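Long-range contacts in beta-lactamase II (Erythrobacter litoralis, PDB 6V73), which probably hydrolyses beta-lactam antibiotics to substituted beta-amino acids, using zinc ions bound in its active site: residues I63-A68 against V93-H98; W116-S121 against D168-G173; I186-A191 against I222-S227. All coordinates share one frame; numbering follows the deposited sequence.

How the interactions relate
Three contacts illustrate how a metallo-beta-lactamase builds a zinc site from loops at the ends of two sheets. Interaction 1 shapes the loop that brings His-96 and His-98 to one zinc ion; interaction 3 holds the loop with His-226, a ligand of the second, and the two ions lie 3.5 Å apart. Interaction 2 backs the first loop directly: Thr-95 O is 2.8 Å from Ile-170 N, and Ala-97 N is 2.9 Å from Asp-168 OD2, both probable hydrogen bonds. The centres of interactions 1 and 2 are about 8 Å apart. Interaction 3 touches neither, its centre lying about 16 Å from that of interaction 1 and about 18 Å from that of interaction 2.

Interaction 1. Residues I63-A68 against V93-H98; sequences ILVDTA and VVTHAH. With ZN (zinc ion), chain B.
Backbone bonds between parallel strands bring Leu-64, Asp-66 and Val-93 together: Val-93 N donates to Leu-64 O at 2.9 Å, and Asp-66 N donates to Val-93 O at 2.8 Å. Helix 71-85 connects the two strands, giving a beta-alpha-beta unit of the alpha-beta/beta-alpha fold of this superfamily.

Apolar contact is modest. Val-65 and Val-93 stand side by side on the same face of the sheet, Val-65 CG2 lying 4.1 Å from Val-93 CG1. Beyond the strand end, the methyl CG2 of Thr-67 rests against CG1 of Val-94.

The polar link is made by Asp-66, whose side chain crosses that of Thr-95 at about a right angle. Thr-95 N reaches the syn lone pair of Asp-66 OD2 at 2.8 Å in a bent bond of 144°. The Thr-95 hydroxyl, placed between its own N and carbonyl carbon (chi1 42°), also donates to Asp-66 OD1, although the position of that oxygen is less certain.

Metal bonds follow at once in the sequence. One zinc ion takes His-96 NE2 at 2.1 Å and His-98 ND1 at 2.1 Å, and His-165 is a further ligand. His-96, His-98 and Asp-100 form the His-X-His-X-Asp signature. By gripping the main-chain N-H of Thr-95, the residue just before the first of these ligands, Asp-66 probably helps to set the course of the chain leading into His-96.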
loop_
_atom_site.group_PDB
_atom_site.type_symbol
_atom_site.label_atom_id
_atom_site.label_comp_id
_atom_site.label_asym_id
_atom_site.label_seq_id
_atom_site.Cartn_x
_atom_site.Cartn_y
_atom_site.Cartn_z
ATOM N N ILE A 63 -8.603 -19.678 -21.141
ATOM C CA ILE A 63 -7.900 -19.780 -19.871
ATOM C C ILE A 63 -7.873 -18.385 -19.253
ATOM O O ILE A 63 -7.581 -17.396 -19.942
ATOM C CB ILE A 63 -6.470 -20.320 -20.058
ATOM C CG1 ILE A 63 -6.407 -21.384 -21.153
ATOM C CG2 ILE A 63 -5.947 -20.861 -18.759
ATOM C CD1 ILE A 63 -6.960 -22.693 -20.753
ATOM N N LEU A 64 -8.177 -18.295 -17.964
ATOM C CA LEU A 64 -8.166 -17.019 -17.260
ATOM C C LEU A 64 -6.890 -16.929 -16.432
ATOM O O LEU A 64 -6.616 -17.807 -15.608
ATOM C CB LEU A 64 -9.404 -16.874 -16.371
ATOM C CG LEU A 64 -9.447 -15.620 -15.491
ATOM C CD1 LEU A 64 -9.498 -14.339 -16.338
ATOM C CD2 LEU A 64 -10.603 -15.649 -14.492
ATOM N N VAL A 65 -6.099 -15.892 -16.658
ATOM C CA VAL A 65 -4.943 -15.618 -15.811
ATOM C C VAL A 65 -5.321 -14.481 -14.876
ATOM O O VAL A 65 -5.524 -13.346 -15.320
ATOM C CB VAL A 65 -3.684 -15.280 -16.619
ATOM C CG1 VAL A 65 -2.512 -15.076 -15.664
ATOM C CG2 VAL A 65 -3.365 -16.399 -17.597
ATOM N N ASP A 66 -5.435 -14.812 -13.588
ATOM C CA ASP A 66 -5.755 -13.910 -12.485
ATOM C C ASP A 66 -7.216 -13.468 -12.463
ATOM O O ASP A 66 -7.850 -13.303 -13.515
ATOM C CB ASP A 66 -4.821 -12.702 -12.506
ATOM C CG ASP A 66 -3.429 -13.051 -11.965
ATOM O OD1 ASP A 66 -2.431 -12.436 -12.394
ATOM O OD2 ASP A 66 -3.334 -13.981 -11.129
ATOM N N THR A 67 -7.765 -13.309 -11.257
ATOM C CA THR A 67 -9.108 -12.776 -11.099
ATOM C C THR A 67 -9.055 -11.250 -11.128
ATOM O O THR A 67 -8.000 -10.642 -11.284
ATOM C CB THR A 67 -9.751 -13.278 -9.806
ATOM O OG1 THR A 67 -9.169 -12.614 -8.677
ATOM C CG2 THR A 67 -9.574 -14.778 -9.655
ATOM N N ALA A 68 -10.207 -10.613 -11.029
ATOM C CA ALA A 68 -10.228 -9.174 -10.818
ATOM C C ALA A 68 -10.101 -8.911 -9.320
ATOM O O ALA A 68 -9.825 -9.825 -8.537
ATOM C CB ALA A 68 -11.498 -8.572 -11.409
ATOM N N VAL A 93 -5.699 -19.689 -13.569
ATOM C CA VAL A 93 -4.493 -19.753 -12.754
ATOM C C VAL A 93 -4.242 -18.369 -12.175
ATOM O O VAL A 93 -4.473 -17.358 -12.847
ATOM C CB VAL A 93 -3.274 -20.254 -13.564
ATOM C CG1 VAL A 93 -3.074 -19.423 -14.818
ATOM C CG2 VAL A 93 -2.014 -20.256 -12.700
ATOM N N VAL A 94 -3.805 -18.319 -10.915
ATOM C CA VAL A 94 -3.597 -17.065 -10.200
ATOM C C VAL A 94 -2.127 -16.952 -9.820
ATOM O O VAL A 94 -1.488 -17.954 -9.484
ATOM C CB VAL A 94 -4.516 -16.959 -8.961
ATOM C CG1 VAL A 94 -5.989 -16.904 -9.393
ATOM C CG2 VAL A 94 -4.290 -18.126 -8.023
ATOM N N THR A 95 -1.585 -15.734 -9.887
ATOM C CA THR A 95 -0.135 -15.577 -9.846
ATOM C C THR A 95 0.438 -15.334 -8.451
ATOM O O THR A 95 1.662 -15.400 -8.304
ATOM C CB THR A 95 0.315 -14.458 -10.795
ATOM O OG1 THR A 95 -0.559 -13.330 -10.699
ATOM C CG2 THR A 95 0.250 -14.970 -12.220
ATOM N N HIS A 96 -0.401 -15.060 -7.436
ATOM C CA HIS A 96 -0.039 -15.150 -6.017
ATOM C C HIS A 96 -1.207 -14.725 -5.129
ATOM O O HIS A 96 -2.250 -14.287 -5.625
ATOM C CB HIS A 96 1.193 -14.303 -5.660
ATOM C CG HIS A 96 1.020 -12.841 -5.921
ATOM N ND1 HIS A 96 1.138 -12.293 -7.179
ATOM C CD2 HIS A 96 0.745 -11.810 -5.084
ATOM C CE1 HIS A 96 0.940 -10.987 -7.106
ATOM N NE2 HIS A 96 0.703 -10.669 -5.846
ATOM N N ALA A 97 -1.026 -14.825 -3.811
ATOM C CA ALA A 97 -2.126 -14.669 -2.856
ATOM C C ALA A 97 -2.250 -13.212 -2.408
ATOM O O ALA A 97 -2.047 -12.865 -1.249
ATOM C CB ALA A 97 -1.927 -15.586 -1.657
ATOM N N HIS A 98 -2.616 -12.355 -3.354
ATOM C CA HIS A 98 -3.006 -10.984 -3.035
ATOM C C HIS A 98 -4.346 -10.712 -3.693
ATOM O O HIS A 98 -4.745 -11.391 -4.645
ATOM C CB HIS A 98 -1.978 -9.922 -3.503
ATOM C CG HIS A 98 -0.825 -9.732 -2.567
ATOM N ND1 HIS A 98 0.323 -9.064 -2.936
ATOM C CD2 HIS A 98 -0.643 -10.116 -1.276
ATOM C CE1 HIS A 98 1.168 -9.052 -1.919
ATOM N NE2 HIS A 98 0.609 -9.685 -0.899
HETATM ZN ZN ZN B . 0.751 -8.711 -4.963
#

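Interaction 2. Residues W116-S121 against D168-G173; sequences WAHPLS and DNITVG
His-118 opens the contact with its CB near the carbonyl oxygen of Asp-168 and its ring edge against Ile-170. With CG anti to the backbone N (chi1 -170°), the CD2 side of the ring is placed beside Ile-170, whose methyl CG2 meets the ring edge near its plane, 3.8 Å from His-118 CD2. The same methyl also approaches His-118 CB, which lies 3.8 Å from Asp-168 O. On another part of the ring, ND1 receives Leu-120 N at 2.9 Å, almost exactly in the ring plane. His-118 is therefore the N-cap of helix 119-124: its side chain binds an N-H of the first turn, which would hold the ring against rotation. The bond is consistent with the imidazole proton residing on NE2. Tyr-160 meets this ring edge-to-face, and Phe-139 packs nearby.

Leu-120 then crosses Asp-168 at about a right angle, with Leu-120 CB 3.9 Å from Asp-168 CB, so the aliphatic base of the aspartate is packed as well as its polar end.

Ser-121 supplies the direct hydrogen bond across the contact. Its OG donates to Asp-168 OD2 at 2.8 Å, on the anti side and 25° out of the carboxylate plane. This oxygen also accepts from Ala-97 N, whereas Asp-168 OD1 is engaged by Thr-166 OG1. Held at both oxygens, the carboxylate lies close to the zinc ligand His-96 and probably helps to position the loop that carries it.

Strand 114-117 belongs to the larger sheet and strand 171-174 to the smaller one. The contact joins the chain just after the first, including the start of helix 119-124, to the loop just before the second, linking the neighbourhoods of the two sheets, while Trp-116 packs on helix 147-153.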
loop_
_atom_site.group_PDB
_atom_site.type_symbol
_atom_site.label_atom_id
_atom_site.label_comp_id
_atom_site.label_asym_id
_atom_site.label_seq_id
_atom_site.Cartn_x
_atom_site.Cartn_y
_atom_site.Cartn_z
ATOM N N TRP A 116 -6.284 -23.037 -10.212
ATOM C CA TRP A 116 -4.913 -23.524 -10.100
ATOM C C TRP A 116 -4.033 -22.434 -9.498
ATOM O O TRP A 116 -4.079 -21.289 -9.952
ATOM C CB TRP A 116 -4.329 -23.891 -11.483
ATOM C CG TRP A 116 -4.946 -25.070 -12.126
ATOM C CD1 TRP A 116 -6.044 -25.083 -12.930
ATOM C CD2 TRP A 116 -4.500 -26.425 -12.032
ATOM N NE1 TRP A 116 -6.322 -26.363 -13.332
ATOM C CE2 TRP A 116 -5.389 -27.209 -12.791
ATOM C CE3 TRP A 116 -3.440 -27.054 -11.364
ATOM C CZ2 TRP A 116 -5.255 -28.595 -12.908
ATOM C CZ3 TRP A 116 -3.309 -28.432 -11.482
ATOM C CH2 TRP A 116 -4.213 -29.184 -12.244
ATOM N N ALA A 117 -3.208 -22.784 -8.507
ATOM C CA ALA A 117 -2.197 -21.848 -8.018
ATOM C C ALA A 117 -0.987 -22.608 -7.492
ATOM O O ALA A 117 -1.027 -23.827 -7.284
ATOM C CB ALA A 117 -2.733 -20.933 -6.911
ATOM N N HIS A 118 0.097 -21.857 -7.298
ATOM C CA HIS A 118 1.261 -22.372 -6.594
ATOM C C HIS A 118 0.836 -22.892 -5.220
ATOM O O HIS A 118 -0.016 -22.279 -4.565
ATOM C CB HIS A 118 2.305 -21.263 -6.445
ATOM C CG HIS A 118 3.644 -21.731 -5.949
ATOM N ND1 HIS A 118 3.850 -22.195 -4.665
ATOM C CD2 HIS A 118 4.857 -21.757 -6.554
ATOM C CE1 HIS A 118 5.125 -22.510 -4.509
ATOM N NE2 HIS A 118 5.758 -22.245 -5.637
ATOM N N PRO A 119 1.393 -24.021 -4.760
ATOM C CA PRO A 119 0.963 -24.552 -3.446
ATOM C C PRO A 119 1.091 -23.537 -2.316
ATOM O O PRO A 119 0.243 -23.517 -1.415
ATOM C CB PRO A 119 1.883 -25.767 -3.225
ATOM C CG PRO A 119 2.436 -26.108 -4.573
ATOM C CD PRO A 119 2.378 -24.883 -5.443
ATOM N N LEU A 120 2.119 -22.677 -2.345
ATOM C CA LEU A 120 2.262 -21.692 -1.280
ATOM C C LEU A 120 1.162 -20.631 -1.341
ATOM O O LEU A 120 0.739 -20.131 -0.292
ATOM C CB LEU A 120 3.648 -21.046 -1.334
ATOM C CG LEU A 120 4.081 -20.163 -0.154
ATOM C CD1 LEU A 120 4.037 -20.918 1.196
ATOM C CD2 LEU A 120 5.487 -19.618 -0.424
ATOM N N SER A 121 0.673 -20.278 -2.538
ATOM C CA SER A 121 -0.455 -19.348 -2.584
ATOM C C SER A 121 -1.678 -19.928 -1.892
ATOM O O SER A 121 -2.439 -19.185 -1.266
ATOM C CB SER A 121 -0.813 -18.948 -4.025
ATOM O OG SER A 121 0.330 -18.637 -4.793
ATOM N N ASP A 168 5.382 -16.561 -3.238
ATOM C CA ASP A 168 4.616 -17.492 -4.051
ATOM C C ASP A 168 4.376 -17.012 -5.479
ATOM O O ASP A 168 3.686 -17.717 -6.226
ATOM C CB ASP A 168 3.266 -17.790 -3.379
ATOM C CG ASP A 168 2.441 -16.525 -3.123
ATOM O OD1 ASP A 168 3.040 -15.459 -2.884
ATOM O OD2 ASP A 168 1.196 -16.594 -3.158
ATOM N N ASN A 169 4.909 -15.851 -5.888
ATOM C CA ASN A 169 4.528 -15.325 -7.199
ATOM C C ASN A 169 4.984 -16.249 -8.321
ATOM O O ASN A 169 6.116 -16.739 -8.332
ATOM C CB ASN A 169 5.078 -13.918 -7.482
ATOM C CG ASN A 169 6.593 -13.792 -7.284
ATOM O OD1 ASN A 169 7.045 -13.135 -6.357
ATOM N ND2 ASN A 169 7.368 -14.469 -8.120
ATOM N N ILE A 170 4.102 -16.460 -9.291
ATOM C CA ILE A 170 4.446 -17.197 -10.495
ATOM C C ILE A 170 4.214 -16.306 -11.710
ATOM O O ILE A 170 3.574 -15.254 -11.636
ATOM C CB ILE A 170 3.657 -18.509 -10.624
ATOM C CG1 ILE A 170 2.168 -18.201 -10.740
ATOM C CG2 ILE A 170 3.988 -19.453 -9.447
ATOM C CD1 ILE A 170 1.306 -19.435 -10.860
ATOM N N THR A 171 4.742 -16.763 -12.845
ATOM C CA THR A 171 4.666 -16.071 -14.123
ATOM C C THR A 171 4.148 -17.039 -15.173
ATOM O O THR A 171 4.282 -18.257 -15.028
ATOM C CB THR A 171 6.042 -15.516 -14.532
ATOM O OG1 THR A 171 6.987 -16.587 -14.600
ATOM C CG2 THR A 171 6.537 -14.491 -13.518
ATOM N N VAL A 172 3.532 -16.493 -16.223
ATOM C CA VAL A 172 2.947 -17.287 -17.300
ATOM C C VAL A 172 3.429 -16.733 -18.640
ATOM O O VAL A 172 3.599 -15.520 -18.804
ATOM C CB VAL A 172 1.395 -17.317 -17.229
ATOM C CG1 VAL A 172 0.925 -17.674 -15.837
ATOM C CG2 VAL A 172 0.787 -16.001 -17.632
ATOM N N GLY A 173 3.660 -17.620 -19.602
ATOM C CA GLY A 173 4.194 -17.211 -20.876
ATOM C C GLY A 173 3.447 -17.829 -22.041
ATOM O O GLY A 173 2.741 -18.828 -21.911
#

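Interaction 3. Residues I186-A191 against I222-S227; sequences IKAGDA and IAMSHS. With ZN (zinc ion), chain C.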
loop_
_atom_site.group_PDB
_atom_site.type_symbol
_atom_site.label_atom_id
_atom_site.label_comp_id
_atom_site.label_asym_id
_atom_site.label_seq_id
_atom_site.Cartn_x
_atom_site.Cartn_y
_atom_site.Cartn_z
ATOM N N ILE A 186 7.119 -7.892 -12.023
ATOM C CA ILE A 186 7.677 -7.015 -13.040
ATOM C C ILE A 186 6.959 -5.681 -12.966
ATOM O O ILE A 186 5.721 -5.633 -12.887
ATOM C CB ILE A 186 7.536 -7.632 -14.441
ATOM C CG1 ILE A 186 8.362 -8.911 -14.557
ATOM C CG2 ILE A 186 7.937 -6.622 -15.500
ATOM C CD1 ILE A 186 9.879 -8.697 -14.516
ATOM N N LYS A 187 7.731 -4.599 -12.981
ATOM C CA LYS A 187 7.184 -3.255 -12.990
ATOM C C LYS A 187 7.674 -2.531 -14.240
ATOM O O LYS A 187 8.523 -3.035 -14.979
ATOM C CB LYS A 187 7.564 -2.505 -11.705
ATOM C CG LYS A 187 6.418 -2.383 -10.703
ATOM C CD LYS A 187 6.207 -3.649 -9.881
ATOM C CE LYS A 187 4.890 -3.548 -9.127
ATOM N NZ LYS A 187 4.895 -4.336 -7.875
ATOM N N ALA A 188 7.127 -1.338 -14.473
ATOM C CA ALA A 188 7.237 -0.707 -15.779
ATOM C C ALA A 188 8.658 -0.206 -16.037
ATOM O O ALA A 188 9.461 -0.027 -15.123
ATOM C CB ALA A 188 6.235 0.443 -15.897
ATOM N N GLY A 189 8.959 0.026 -17.319
ATOM C CA GLY A 189 10.292 0.455 -17.719
ATOM C C GLY A 189 10.711 1.800 -17.160
ATOM O O GLY A 189 11.905 2.121 -17.162
ATOM N N ASP A 190 9.758 2.597 -16.675
ATOM C CA ASP A 190 10.052 3.883 -16.062
ATOM C C ASP A 190 9.649 3.919 -14.586
ATOM O O ASP A 190 9.473 5.004 -14.019
ATOM C CB ASP A 190 9.368 5.000 -16.850
ATOM C CG ASP A 190 7.851 5.005 -16.683
ATOM O OD1 ASP A 190 7.259 3.945 -16.375
ATOM O OD2 ASP A 190 7.246 6.086 -16.866
ATOM N N ALA A 191 9.499 2.753 -13.959
ATOM C CA ALA A 191 9.162 2.677 -12.542
ATOM C C ALA A 191 10.222 3.350 -11.677
ATOM O O ALA A 191 11.421 3.309 -11.975
ATOM C CB ALA A 191 9.024 1.221 -12.109
ATOM N N ILE A 222 6.014 -7.714 -22.978
ATOM C CA ILE A 222 6.079 -8.017 -21.553
ATOM C C ILE A 222 4.880 -7.368 -20.874
ATOM O O ILE A 222 4.810 -6.137 -20.768
ATOM C CB ILE A 222 7.382 -7.518 -20.918
ATOM C CG1 ILE A 222 8.609 -8.129 -21.613
ATOM C CG2 ILE A 222 7.358 -7.806 -19.418
ATOM C CD1 ILE A 222 8.594 -9.622 -21.733
ATOM N N ALA A 223 3.951 -8.189 -20.391
ATOM C CA ALA A 223 2.790 -7.700 -19.664
ATOM C C ALA A 223 3.015 -7.837 -18.165
ATOM O O ALA A 223 3.838 -8.636 -17.708
ATOM C CB ALA A 223 1.531 -8.459 -20.086
ATOM N N MET A 224 2.274 -7.039 -17.396
ATOM C CA MET A 224 2.417 -7.047 -15.943
ATOM C C MET A 224 1.131 -6.542 -15.303
ATOM O O MET A 224 0.223 -6.058 -15.983
ATOM C CB MET A 224 3.611 -6.202 -15.497
ATOM C CG MET A 224 3.382 -4.716 -15.654
ATOM S SD MET A 224 4.906 -3.826 -16.006
ATOM C CE MET A 224 5.100 -4.112 -17.764
ATOM N N SER A 225 1.084 -6.626 -13.971
ATOM C CA SER A 225 -0.177 -6.424 -13.261
ATOM C C SER A 225 -0.623 -4.966 -13.237
ATOM O O SER A 225 -1.828 -4.693 -13.238
ATOM C CB SER A 225 -0.069 -6.938 -11.828
ATOM O OG SER A 225 0.195 -8.328 -11.804
ATOM N N HIS A 226 0.304 -4.008 -13.164
ATOM C CA HIS A 226 -0.103 -2.664 -12.762
ATOM C C HIS A 226 0.281 -1.578 -13.748
ATOM O O HIS A 226 0.146 -0.394 -13.419
ATOM C CB HIS A 226 0.437 -2.344 -11.363
ATOM C CG HIS A 226 -0.129 -3.237 -10.294
ATOM N ND1 HIS A 226 -1.470 -3.256 -9.975
ATOM C CD2 HIS A 226 0.455 -4.169 -9.503
ATOM C CE1 HIS A 226 -1.685 -4.145 -9.022
ATOM N NE2 HIS A 226 -0.534 -4.711 -8.715
ATOM N N SER A 227 0.705 -1.934 -14.953
ATOM C CA SER A 227 0.904 -0.958 -16.016
ATOM C C SER A 227 0.756 -1.682 -17.342
ATOM O O SER A 227 0.817 -2.913 -17.388
ATOM C CB SER A 227 2.270 -0.253 -15.906
ATOM O OG SER A 227 3.301 -1.146 -15.536
HETATM ZN ZN ZN C . -0.031 -6.352 -7.490
#
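Met-224 fills the tight side of this contact, its thioether lying against the backbone of Lys-187 and Ala-188. Its CG sits between the backbone N and the carbonyl carbon (chi1 72°), and further bends bring SD to 3.5 Å from Lys-187 C and 3.7 Å from Ala-188 N. Nearer the main chain, Met-224 CB lies 3.4 Å from Ile-186 O. The methyl CG2 of Ile-186 completes this apolar cluster, touching Ile-222 CG2 at 4.1 Å and Met-224 SD at 4.2 Å; both neighbours cross Ile-186 at about a right angle. Helix 233-243 supports the cluster through Thr-238, Ile-235 and Ala-234.

Strand 221-223, which carries Ile-222, runs parallel to strand 179-181 in the smaller sheet of the alpha-beta/beta-alpha sandwich. As in other class B enzymes, the loop after it delivers a metal ligand: His-226 NE2 binds the second zinc ion at 2.1 Å, alongside Asp-100 and Cys-184, with ND1 held by Pro-50 O and Phe-46 of the second subunit meeting the ring edge-to-face.

Between the segments, packing is looser at this histidine: Lys-187 CE approaches His-226 CD2 only at 4.5 Å, while the ammonium group turns to the carbonyl oxygens of Leu-194 and Cys-184. At the partly exposed margin Ala-188 CB lies 3.4 Å from Ser-227 OG, a close van der Waals contact; beyond, a type I turn from Ala-188 to Ala-191 carries the exposed Asp-190.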